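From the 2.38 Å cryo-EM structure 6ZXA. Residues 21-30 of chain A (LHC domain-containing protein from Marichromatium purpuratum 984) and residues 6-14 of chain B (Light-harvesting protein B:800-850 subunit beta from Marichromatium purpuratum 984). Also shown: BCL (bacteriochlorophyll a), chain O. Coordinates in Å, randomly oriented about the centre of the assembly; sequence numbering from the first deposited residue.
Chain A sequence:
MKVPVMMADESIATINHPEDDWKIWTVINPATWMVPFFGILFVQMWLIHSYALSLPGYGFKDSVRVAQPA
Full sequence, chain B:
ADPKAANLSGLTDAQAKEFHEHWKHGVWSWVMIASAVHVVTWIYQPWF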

# COMPACT_ATOMS: atom_id res chain seq x y z
N ASP A 21 -18.93 6.53 23.70
CA ASP A 21 -17.65 6.24 23.08
C ASP A 21 -17.04 5.18 23.99
O ASP A 21 -17.80 4.45 24.63
CB ASP A 21 -16.75 7.47 22.97
CG ASP A 21 -17.39 8.61 22.21
OD1 ASP A 21 -18.38 8.39 21.49
OD2 ASP A 21 -16.90 9.74 22.35
N TRP A 22 -15.75 4.92 23.91
CA TRP A 22 -15.07 3.89 24.71
C TRP A 22 -15.58 2.52 24.30
O TRP A 22 -14.89 1.52 24.47
CB TRP A 22 -15.23 4.09 26.23
CG TRP A 22 -16.56 3.65 26.87
CD1 TRP A 22 -17.55 4.47 27.32
CD2 TRP A 22 -17.02 2.31 27.10
NE1 TRP A 22 -18.59 3.74 27.80
CE2 TRP A 22 -18.30 2.41 27.68
CE3 TRP A 22 -16.49 1.04 26.88
CZ2 TRP A 22 -19.04 1.29 28.04
CZ3 TRP A 22 -17.23 -0.07 27.23
CH2 TRP A 22 -18.49 0.07 27.81
N LYS A 23 -16.73 2.50 23.64
CA LYS A 23 -17.37 1.28 23.23
C LYS A 23 -16.93 0.87 21.84
O LYS A 23 -17.05 -0.30 21.49
CB LYS A 23 -18.88 1.48 23.28
CG LYS A 23 -19.66 0.44 24.00
CD LYS A 23 -21.08 0.94 24.21
CE LYS A 23 -21.89 0.01 25.07
NZ LYS A 23 -23.17 0.65 25.49
N ILE A 24 -16.41 1.82 21.07
CA ILE A 24 -15.75 1.50 19.81
C ILE A 24 -14.57 0.57 20.06
O ILE A 24 -14.26 -0.30 19.24
CB ILE A 24 -15.33 2.79 19.09
CG1 ILE A 24 -14.92 2.48 17.65
CG2 ILE A 24 -14.20 3.49 19.82
CD1 ILE A 24 -16.03 1.98 16.82
N TRP A 25 -13.92 0.71 21.21
CA TRP A 25 -12.80 -0.15 21.54
C TRP A 25 -13.23 -1.56 21.93
O TRP A 25 -12.36 -2.38 22.24
CB TRP A 25 -11.95 0.48 22.64
CG TRP A 25 -11.62 1.90 22.37
CD1 TRP A 25 -11.99 2.98 23.11
CD2 TRP A 25 -10.88 2.42 21.26
NE1 TRP A 25 -11.52 4.13 22.54
CE2 TRP A 25 -10.83 3.81 21.40
CE3 TRP A 25 -10.25 1.83 20.16
CZ2 TRP A 25 -10.18 4.63 20.49
CZ3 TRP A 25 -9.60 2.64 19.26
CH2 TRP A 25 -9.57 4.03 19.43
N THR A 26 -14.52 -1.86 21.94
CA THR A 26 -14.97 -3.23 22.03
C THR A 26 -15.06 -3.90 20.67
O THR A 26 -15.26 -5.12 20.61
CB THR A 26 -16.33 -3.31 22.73
OG1 THR A 26 -17.30 -2.56 22.01
CG2 THR A 26 -16.24 -2.77 24.14
N VAL A 27 -14.90 -3.14 19.60
CA VAL A 27 -14.79 -3.68 18.25
C VAL A 27 -13.38 -3.51 17.70
O VAL A 27 -12.80 -4.45 17.18
CB VAL A 27 -15.83 -3.02 17.31
CG1 VAL A 27 -15.72 -3.61 15.93
CG2 VAL A 27 -17.20 -3.22 17.86
N ILE A 28 -12.82 -2.32 17.83
CA ILE A 28 -11.49 -2.02 17.34
C ILE A 28 -10.49 -2.35 18.45
O ILE A 28 -10.49 -1.71 19.50
CB ILE A 28 -11.37 -0.56 16.91
CG1 ILE A 28 -12.34 -0.26 15.77
CG2 ILE A 28 -9.95 -0.23 16.50
CD1 ILE A 28 -12.42 1.18 15.39
N ASN A 29 -9.66 -3.36 18.22
CA ASN A 29 -8.58 -3.68 19.14
C ASN A 29 -7.43 -2.73 18.87
O ASN A 29 -6.83 -2.80 17.79
CB ASN A 29 -8.14 -5.13 18.98
CG ASN A 29 -7.06 -5.54 19.97
OD1 ASN A 29 -6.44 -4.71 20.63
ND2 ASN A 29 -6.82 -6.83 20.07
N PRO A 30 -7.09 -1.84 19.79
CA PRO A 30 -6.03 -0.87 19.52
C PRO A 30 -4.64 -1.46 19.46
O PRO A 30 -3.72 -0.78 19.01
CB PRO A 30 -6.16 0.11 20.68
CG PRO A 30 -6.77 -0.67 21.76
CD PRO A 30 -7.72 -1.61 21.10
N ALA B 6 -17.64 -11.46 25.51
CA ALA B 6 -16.80 -11.80 24.37
C ALA B 6 -16.91 -10.74 23.27
O ALA B 6 -17.43 -10.97 22.19
CB ALA B 6 -17.14 -13.19 23.83
N ASN B 7 -16.43 -9.55 23.62
CA ASN B 7 -16.44 -8.43 22.68
C ASN B 7 -15.62 -8.76 21.44
O ASN B 7 -14.70 -9.58 21.47
CB ASN B 7 -15.87 -7.18 23.35
CG ASN B 7 -16.82 -6.60 24.37
OD1 ASN B 7 -18.03 -6.60 24.18
ND2 ASN B 7 -16.27 -6.09 25.46
N LEU B 8 -15.97 -8.10 20.33
CA LEU B 8 -15.35 -8.41 19.04
C LEU B 8 -13.87 -8.04 19.02
O LEU B 8 -13.07 -8.73 18.37
CB LEU B 8 -16.09 -7.68 17.93
CG LEU B 8 -17.40 -8.36 17.52
CD1 LEU B 8 -18.16 -7.56 16.48
CD2 LEU B 8 -17.11 -9.74 17.01
N SER B 9 -13.47 -6.99 19.73
CA SER B 9 -12.07 -6.62 19.79
C SER B 9 -11.25 -7.51 20.71
O SER B 9 -10.02 -7.44 20.68
CB SER B 9 -11.92 -5.17 20.24
OG SER B 9 -12.15 -5.05 21.62
N GLY B 10 -11.89 -8.34 21.52
CA GLY B 10 -11.19 -9.08 22.55
C GLY B 10 -10.86 -8.28 23.79
O GLY B 10 -10.14 -8.77 24.65
N LEU B 11 -11.36 -7.05 23.89
CA LEU B 11 -11.18 -6.22 25.07
C LEU B 11 -12.40 -6.33 25.97
O LEU B 11 -13.53 -6.43 25.50
CB LEU B 11 -10.97 -4.76 24.68
CG LEU B 11 -9.56 -4.21 24.44
CD1 LEU B 11 -9.05 -4.61 23.08
CD2 LEU B 11 -9.56 -2.70 24.59
N THR B 12 -12.16 -6.31 27.28
CA THR B 12 -13.27 -6.20 28.21
C THR B 12 -13.76 -4.76 28.25
O THR B 12 -13.11 -3.84 27.75
CB THR B 12 -12.85 -6.63 29.62
OG1 THR B 12 -12.08 -5.60 30.23
CG2 THR B 12 -12.03 -7.91 29.56
N ASP B 13 -14.93 -4.56 28.85
CA ASP B 13 -15.46 -3.21 28.98
C ASP B 13 -14.55 -2.32 29.82
O ASP B 13 -14.39 -1.13 29.53
CB ASP B 13 -16.87 -3.25 29.57
CG ASP B 13 -17.88 -3.83 28.61
OD1 ASP B 13 -17.49 -4.22 27.50
OD2 ASP B 13 -19.07 -3.89 28.96
N ALA B 14 -13.93 -2.89 30.85
CA ALA B 14 -13.02 -2.11 31.68
C ALA B 14 -11.77 -1.72 30.91
O ALA B 14 -11.32 -0.57 30.97
CB ALA B 14 -12.66 -2.90 32.94
MG BCL O . -17.22 10.92 19.75
CHA BCL O . -14.20 12.15 20.85
CHB BCL O . -18.56 13.98 20.23
CHC BCL O . -19.91 9.97 17.95
CHD BCL O . -15.61 7.99 18.79
NA BCL O . -16.44 12.82 20.43
C1A BCL O . -15.18 13.11 20.91
C2A BCL O . -15.06 14.54 21.34
C3A BCL O . -16.48 15.09 21.16
C4A BCL O . -17.24 13.93 20.61
CMA BCL O . -17.08 15.53 22.49
CAA BCL O . -14.00 15.36 20.58
CBA BCL O . -14.02 15.29 19.06
CGA BCL O . -12.82 15.97 18.50
O1A BCL O . -12.13 16.68 19.11
O2A BCL O . -12.54 15.71 17.23
NB BCL O . -18.94 11.84 19.12
C1B BCL O . -19.39 13.07 19.59
C2B BCL O . -20.73 13.26 19.26
C3B BCL O . -21.19 12.09 18.65
C4B BCL O . -20.01 11.24 18.54
CMB BCL O . -21.44 14.57 19.55
CAB BCL O . -22.51 11.67 18.19
OBB BCL O . -22.77 10.50 17.93
CBB BCL O . -23.66 12.63 18.00
NC BCL O . -17.66 9.25 18.50
C1C BCL O . -18.88 9.02 17.94
C2C BCL O . -18.87 7.82 17.07
C3C BCL O . -17.70 7.04 17.65
C4C BCL O . -16.91 8.12 18.33
CMC BCL O . -20.18 7.05 17.09
CAC BCL O . -16.92 6.23 16.58
CBC BCL O . -16.32 7.10 15.51
ND BCL O . -15.31 10.22 19.70
C1D BCL O . -14.81 8.94 19.47
C2D BCL O . -13.52 8.80 20.00
C3D BCL O . -13.22 10.02 20.56
C4D BCL O . -14.30 10.85 20.35
CMD BCL O . -12.67 7.56 19.93
CAD BCL O . -12.29 10.74 21.34
OBD BCL O . -11.26 10.37 21.91
CBD BCL O . -12.78 12.21 21.42
CGD BCL O . -12.66 12.76 22.77
O1D BCL O . -13.40 12.53 23.69
O2D BCL O . -11.63 13.57 22.93
CED BCL O . -11.41 14.15 24.24
C1 BCL O . -11.36 16.39 16.72
C2 BCL O . -11.32 16.23 15.19
C3 BCL O . -12.24 16.04 14.27
C4 BCL O . -13.74 15.93 14.48
C5 BCL O . -11.85 15.93 12.81
C6 BCL O . -12.46 17.01 11.92
C7 BCL O . -12.09 18.40 12.43
C8 BCL O . -12.84 19.62 11.91
C9 BCL O . -12.23 20.87 12.56
C10 BCL O . -14.34 19.50 12.20
C11 BCL O . -15.39 20.56 11.84
C12 BCL O . -15.58 21.67 12.90
C13 BCL O . -16.74 22.65 12.64
C14 BCL O . -18.11 21.97 12.57
C15 BCL O . -16.53 23.45 11.33
C16 BCL O . -15.35 24.41 11.29
C17 BCL O . -15.28 25.71 10.45
C18 BCL O . -15.53 25.69 8.94
C19 BCL O . -15.07 27.07 8.45
C20 BCL O . -16.98 25.46 8.49

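Two hydrogen bonds, both donated by Ser B9, hold the stretches together. Its OG donates to Trp A25 O at 2.7 Å, and its backbone N donates to Thr A26 O, also at 2.7 Å, with an N-H...O angle of 159°. Serine suits this position because its hydroxyl sits one bond beyond CB and can reach a second carbonyl while the backbone engages the first. The same OG also accepts a hydrogen bond from Leu B11 N at 3.1 Å, so one hydroxyl serves as donor across the contact and acceptor within its own chain. Leu B8 N also lies 3.1 Å from Thr A26 O, but its angle is too poor for a hydrogen bond.

The carbonyls that receive Ser B9 lie at the end of a short 3-10 segment, where consecutive peptide oxygens are left free for partners from the other chain. Thr A26 reinforces this segment: its OG1 donates to Lys A23 O at a very short 2.3 Å, and Thr A26 N donates to the same oxygen at 3.0 Å.

On the other side of the contact, a type I turn from Asn B7 to Gly B10 presents Ser B9, and it is closed by Gly B10 N donating to Asn B7 O at 3.1 Å. Glycine fits the last position, since at its positive phi of 79° a CB would be jammed against the preceding carbonyl oxygen. Asn B7 braces the segment that follows: its ND2 donates to Leu B11 O at 2.8 Å and to Asp B13 OD1 at 3.0 Å. An amide with two hydrogens can satisfy both acceptors at once. Against this braced amide packs the methyl of Thr A26, with CG2 3.6 Å from Asn B7 ND2 and 3.9 Å from Asp B13 OD1.

Outward from this polar centre, Leu B11 supplies much of the apolar packing. Its CD1 lies 3.8 Å from Pro A30 CD, and its CD2 lies 4.4 Å from Trp A25 CB, so the branched side chain touches both residues. The Trp A25 side chain leads away from chain B, and its CZ2 comes within 3.9 Å of the bacteriochlorophyll methyl CMD. Asn A29 lies alongside Ser B9, the two CB atoms 4.0 Å apart. At the periphery, the broad indole of Trp A22 reaches back to chain B, its CZ3 3.8 Å from Asp B13 O in an oblique approach. In all, the contact buries 486 Å², summed over both stretches.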